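Local coordinates for MutT/nudix family protein (PDB 3GZ5), which probably represses genes of NAD metabolism, joining a Nudix domain that senses ADP-ribose to a winged-helix domain that binds DNA, at residues 36-42 / 127-133. Numbering follows the deposited sequence.
Sequences QLKVLLV and DVKWWPL. With NA (sodium ion), chain D.
Leu40 and Trp130 form the apolar centre, a non-hydrogen-bonded antiparallel pair with CA atoms 4.6 Å apart. Trp130 (chi1 m) lays its six-membered ring against Leu40, whose CB sits over the ring face in a CH-pi contact, 4.0 Å from the centroid. Leu40 CD1 also meets Val128 CG1 at 3.8 Å. On the other face, Leu41 CB touches Trp131 CD1 at 3.5 Å. Near the end of the pairing, Leu37 CD1 lies 3.9 Å from Leu133 CD2. Leu41 and Leu133 pack on helix 145-162.

Residues 36-42 and 128-132 are extended, their axes 4.4 Å apart at 146°. Hydrogen bonds join Val39 N to Trp131 O and Trp131 N to Val39 O (2.9 Å each), Leu41 N to Lys129 O (3.0 Å) and Lys129 N to Leu41 O (3.1 Å). Pro132, opposite Lys38, is the N-cap of helix 133-136, yet helical Leu133 N still hydrogen-bonds Leu37 O at 3.0 Å.

At the polar edge, Lys38 NZ makes a weak 2.8 Å hydrogen bond to Gln36 OE1. Val128 O binds sodium at 2.3 Å, with Ile122 and Val125. Lys38 and Leu40 also bond strand 22-33, through Thr31 and Leu29, in the mixed sheet of the Nudix fold.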
ATOM      1  N   GLN B  36      -3.067   9.115  24.445  1.00 61.01           N
ATOM      2  CA  GLN B  36      -3.897   8.568  23.389  1.00 59.85           C
ATOM      3  C   GLN B  36      -3.289   8.937  22.030  1.00 58.13           C
ATOM      4  O   GLN B  36      -2.370   9.752  21.944  1.00 57.20           O
ATOM      5  CB  GLN B  36      -5.309   9.154  23.508  1.00 60.26           C
ATOM      6  CG  GLN B  36      -5.334  10.683  23.530  1.00 61.25           C
ATOM      7  CD  GLN B  36      -6.642  11.276  24.042  1.00 64.41           C
ATOM      8  OE1 GLN B  36      -6.736  12.489  24.258  1.00 65.17           O
ATOM      9  NE2 GLN B  36      -7.654  10.431  24.242  1.00 63.94           N
ATOM     10  N   LEU B  37      -3.807   8.315  20.978  1.00 56.74           N
ATOM     11  CA  LEU B  37      -3.523   8.732  19.616  1.00 55.23           C
ATOM     12  C   LEU B  37      -4.190  10.058  19.347  1.00 54.19           C
ATOM     13  O   LEU B  37      -5.363  10.222  19.652  1.00 55.02           O
ATOM     14  CB  LEU B  37      -4.081   7.715  18.636  1.00 54.92           C
ATOM     15  CG  LEU B  37      -3.334   6.404  18.603  1.00 55.59           C
ATOM     16  CD1 LEU B  37      -4.234   5.332  18.032  1.00 55.57           C
ATOM     17  CD2 LEU B  37      -2.025   6.570  17.813  1.00 54.19           C
ATOM     18  N   LYS B  38      -3.440  10.998  18.790  1.00 53.15           N
ATOM     19  CA  LYS B  38      -3.999  12.241  18.285  1.00 52.32           C
ATOM     20  C   LYS B  38      -3.729  12.364  16.769  1.00 51.78           C
ATOM     21  O   LYS B  38      -2.689  11.912  16.276  1.00 50.85           O
ATOM     22  CB  LYS B  38      -3.425  13.423  19.062  1.00 52.62           C
ATOM     23  CG  LYS B  38      -3.977  13.558  20.514  1.00 53.72           C
ATOM     24  CD  LYS B  38      -3.075  14.454  21.369  1.00 55.58           C
ATOM     25  CE  LYS B  38      -3.761  14.954  22.665  1.00 56.08           C
ATOM     26  NZ  LYS B  38      -4.434  13.880  23.458  1.00 56.08           N
ATOM     27  N   VAL B  39      -4.684  12.947  16.044  1.00 51.26           N
ATOM     28  CA  VAL B  39      -4.587  13.148  14.586  1.00 51.29           C
ATOM     29  C   VAL B  39      -4.612  14.658  14.293  1.00 51.44           C
ATOM     30  O   VAL B  39      -5.402  15.401  14.902  1.00 51.45           O
ATOM     31  CB  VAL B  39      -5.664  12.302  13.813  1.00 51.20           C
ATOM     32  CG1 VAL B  39      -7.058  12.588  14.325  1.00 51.77           C
ATOM     33  CG2 VAL B  39      -5.600  12.510  12.301  1.00 49.55           C
ATOM     34  N   LEU B  40      -3.694  15.119  13.445  1.00 50.92           N
ATOM     35  CA  LEU B  40      -3.624  16.539  13.093  1.00 51.42           C
ATOM     36  C   LEU B  40      -4.712  16.917  12.095  1.00 51.79           C
ATOM     37  O   LEU B  40      -4.817  16.306  11.037  1.00 51.80           O
ATOM     38  CB  LEU B  40      -2.265  16.928  12.507  1.00 51.27           C
ATOM     39  CG  LEU B  40      -2.114  18.453  12.356  1.00 52.30           C
ATOM     40  CD1 LEU B  40      -1.825  19.107  13.712  1.00 51.50           C
ATOM     41  CD2 LEU B  40      -1.026  18.815  11.375  1.00 52.96           C
ATOM     42  N   LEU B  41      -5.526  17.913  12.447  1.00 52.22           N
ATOM     43  CA  LEU B  41      -6.620  18.366  11.581  1.00 52.66           C
ATOM     44  C   LEU B  41      -6.557  19.861  11.298  1.00 53.69           C
ATOM     45  O   LEU B  41      -5.928  20.632  12.033  1.00 53.06           O
ATOM     46  CB  LEU B  41      -7.985  17.962  12.128  1.00 52.57           C
ATOM     47  CG  LEU B  41      -8.337  16.474  12.192  1.00 51.26           C
ATOM     48  CD1 LEU B  41      -9.795  16.352  12.580  1.00 52.34           C
ATOM     49  CD2 LEU B  41      -8.077  15.698  10.895  1.00 50.37           C
ATOM     50  N   VAL B  42      -7.176  20.236  10.180  1.00 54.91           N
ATOM     51  CA  VAL B  42      -7.099  21.580   9.617  1.00 55.49           C
ATOM     52  C   VAL B  42      -8.524  21.983   9.304  1.00 56.48           C
ATOM     53  O   VAL B  42      -9.292  21.200   8.730  1.00 56.32           O
ATOM     54  CB  VAL B  42      -6.230  21.617   8.312  1.00 55.67           C
ATOM     55  CG1 VAL B  42      -6.221  23.016   7.666  1.00 54.63           C
ATOM     56  CG2 VAL B  42      -4.813  21.158   8.598  1.00 54.16           C
ATOM     57  N   ASP B 127      -6.619  27.388  13.213  1.00 71.62           N
ATOM     58  CA  ASP B 127      -7.247  26.493  12.235  1.00 71.10           C
ATOM     59  C   ASP B 127      -6.480  25.172  12.067  1.00 70.53           C
ATOM     60  O   ASP B 127      -6.790  24.373  11.177  1.00 70.25           O
ATOM     61  CB  ASP B 127      -7.437  27.211  10.894  1.00 71.24           C
ATOM     62  CG  ASP B 127      -6.132  27.518  10.214  1.00 71.67           C
ATOM     63  OD1 ASP B 127      -5.139  27.834  10.915  1.00 72.64           O
ATOM     64  OD2 ASP B 127      -6.099  27.436   8.968  1.00 73.50           O
ATOM     65  N   VAL B 128      -5.478  24.968  12.930  1.00 70.19           N
ATOM     66  CA  VAL B 128      -4.696  23.717  13.011  1.00 69.47           C
ATOM     67  C   VAL B 128      -4.626  23.200  14.458  1.00 68.36           C
ATOM     68  O   VAL B 128      -4.122  23.892  15.354  1.00 69.90           O
ATOM     69  CB  VAL B 128      -3.239  23.888  12.462  1.00 69.52           C
ATOM     70  CG1 VAL B 128      -2.547  22.537  12.352  1.00 68.78           C
ATOM     71  CG2 VAL B 128      -3.238  24.596  11.108  1.00 70.15           C
ATOM     72  N   LYS B 129      -5.100  21.975  14.673  1.00 66.77           N
ATOM     73  CA  LYS B 129      -5.190  21.409  16.019  1.00 64.98           C
ATOM     74  C   LYS B 129      -4.991  19.888  16.054  1.00 63.36           C
ATOM     75  O   LYS B 129      -5.503  19.168  15.192  1.00 62.82           O
ATOM     76  CB  LYS B 129      -6.550  21.784  16.640  1.00 65.22           C
ATOM     77  CG  LYS B 129      -6.766  21.345  18.090  1.00 66.27           C
ATOM     78  CD  LYS B 129      -8.089  21.899  18.637  1.00 68.52           C
ATOM     79  CE  LYS B 129      -8.448  21.337  20.024  1.00 69.34           C
ATOM     80  NZ  LYS B 129      -7.643  21.947  21.144  1.00 70.02           N
ATOM     81  N   TRP B 130      -4.248  19.412  17.056  1.00 61.55           N
ATOM     82  CA  TRP B 130      -4.190  17.983  17.383  1.00 59.81           C
ATOM     83  C   TRP B 130      -5.487  17.563  18.061  1.00 59.78           C
ATOM     84  O   TRP B 130      -5.838  18.094  19.121  1.00 59.45           O
ATOM     85  CB  TRP B 130      -3.048  17.689  18.342  1.00 58.34           C
ATOM     86  CG  TRP B 130      -1.671  17.679  17.754  1.00 57.94           C
ATOM     87  CD1 TRP B 130      -0.668  18.550  18.029  1.00 56.51           C
ATOM     88  CD2 TRP B 130      -1.135  16.730  16.813  1.00 56.13           C
ATOM     89  NE1 TRP B 130       0.460  18.217  17.319  1.00 57.15           N
ATOM     90  CE2 TRP B 130       0.197  17.105  16.561  1.00 56.93           C
ATOM     91  CE3 TRP B 130      -1.657  15.604  16.159  1.00 54.37           C
ATOM     92  CZ2 TRP B 130       1.029  16.387  15.687  1.00 55.96           C
ATOM     93  CZ3 TRP B 130      -0.838  14.901  15.290  1.00 55.32           C
ATOM     94  CH2 TRP B 130       0.491  15.297  15.062  1.00 55.52           C
ATOM     95  N   TRP B 131      -6.183  16.598  17.464  1.00 59.99           N
ATOM     96  CA  TRP B 131      -7.439  16.093  18.000  1.00 59.96           C
ATOM     97  C   TRP B 131      -7.325  14.651  18.485  1.00 59.38           C
ATOM     98  O   TRP B 131      -6.771  13.819  17.781  1.00 58.75           O
ATOM     99  CB  TRP B 131      -8.525  16.153  16.937  1.00 60.91           C
ATOM    100  CG  TRP B 131      -8.983  17.532  16.605  1.00 62.24           C
ATOM    101  CD1 TRP B 131      -8.502  18.349  15.617  1.00 63.10           C
ATOM    102  CD2 TRP B 131     -10.030  18.256  17.253  1.00 63.80           C
ATOM    103  NE1 TRP B 131      -9.181  19.541  15.618  1.00 63.87           N
ATOM    104  CE2 TRP B 131     -10.128  19.511  16.609  1.00 64.46           C
ATOM    105  CE3 TRP B 131     -10.900  17.966  18.324  1.00 63.90           C
ATOM    106  CZ2 TRP B 131     -11.062  20.483  17.001  1.00 64.01           C
ATOM    107  CZ3 TRP B 131     -11.827  18.925  18.708  1.00 63.50           C
ATOM    108  CH2 TRP B 131     -11.895  20.170  18.053  1.00 63.74           C
ATOM    109  N   PRO B 132      -7.873  14.345  19.685  1.00 59.10           N
ATOM    110  CA  PRO B 132      -7.994  12.946  20.107  1.00 59.07           C
ATOM    111  C   PRO B 132      -8.729  12.115  19.057  1.00 59.01           C
ATOM    112  O   PRO B 132      -9.796  12.509  18.569  1.00 58.87           O
ATOM    113  CB  PRO B 132      -8.814  13.040  21.400  1.00 58.76           C
ATOM    114  CG  PRO B 132      -8.473  14.369  21.947  1.00 58.37           C
ATOM    115  CD  PRO B 132      -8.387  15.258  20.722  1.00 59.17           C
ATOM    116  N   LEU B 133      -8.146  10.985  18.688  1.00 59.44           N
ATOM    117  CA  LEU B 133      -8.742  10.155  17.657  1.00 60.32           C
ATOM    118  C   LEU B 133     -10.208   9.839  17.968  1.00 61.26           C
ATOM    119  O   LEU B 133     -11.058   9.918  17.080  1.00 61.51           O
ATOM    120  CB  LEU B 133      -7.938   8.875  17.454  1.00 59.95           C
ATOM    121  CG  LEU B 133      -8.477   7.863  16.446  1.00 58.97           C
ATOM    122  CD1 LEU B 133      -8.564   8.455  15.028  1.00 57.70           C
ATOM    123  CD2 LEU B 133      -7.585   6.659  16.478  1.00 58.65           C
TER
HETATM  124 NA    NA D 238      -3.480  25.225  17.093  1.00 72.87          NA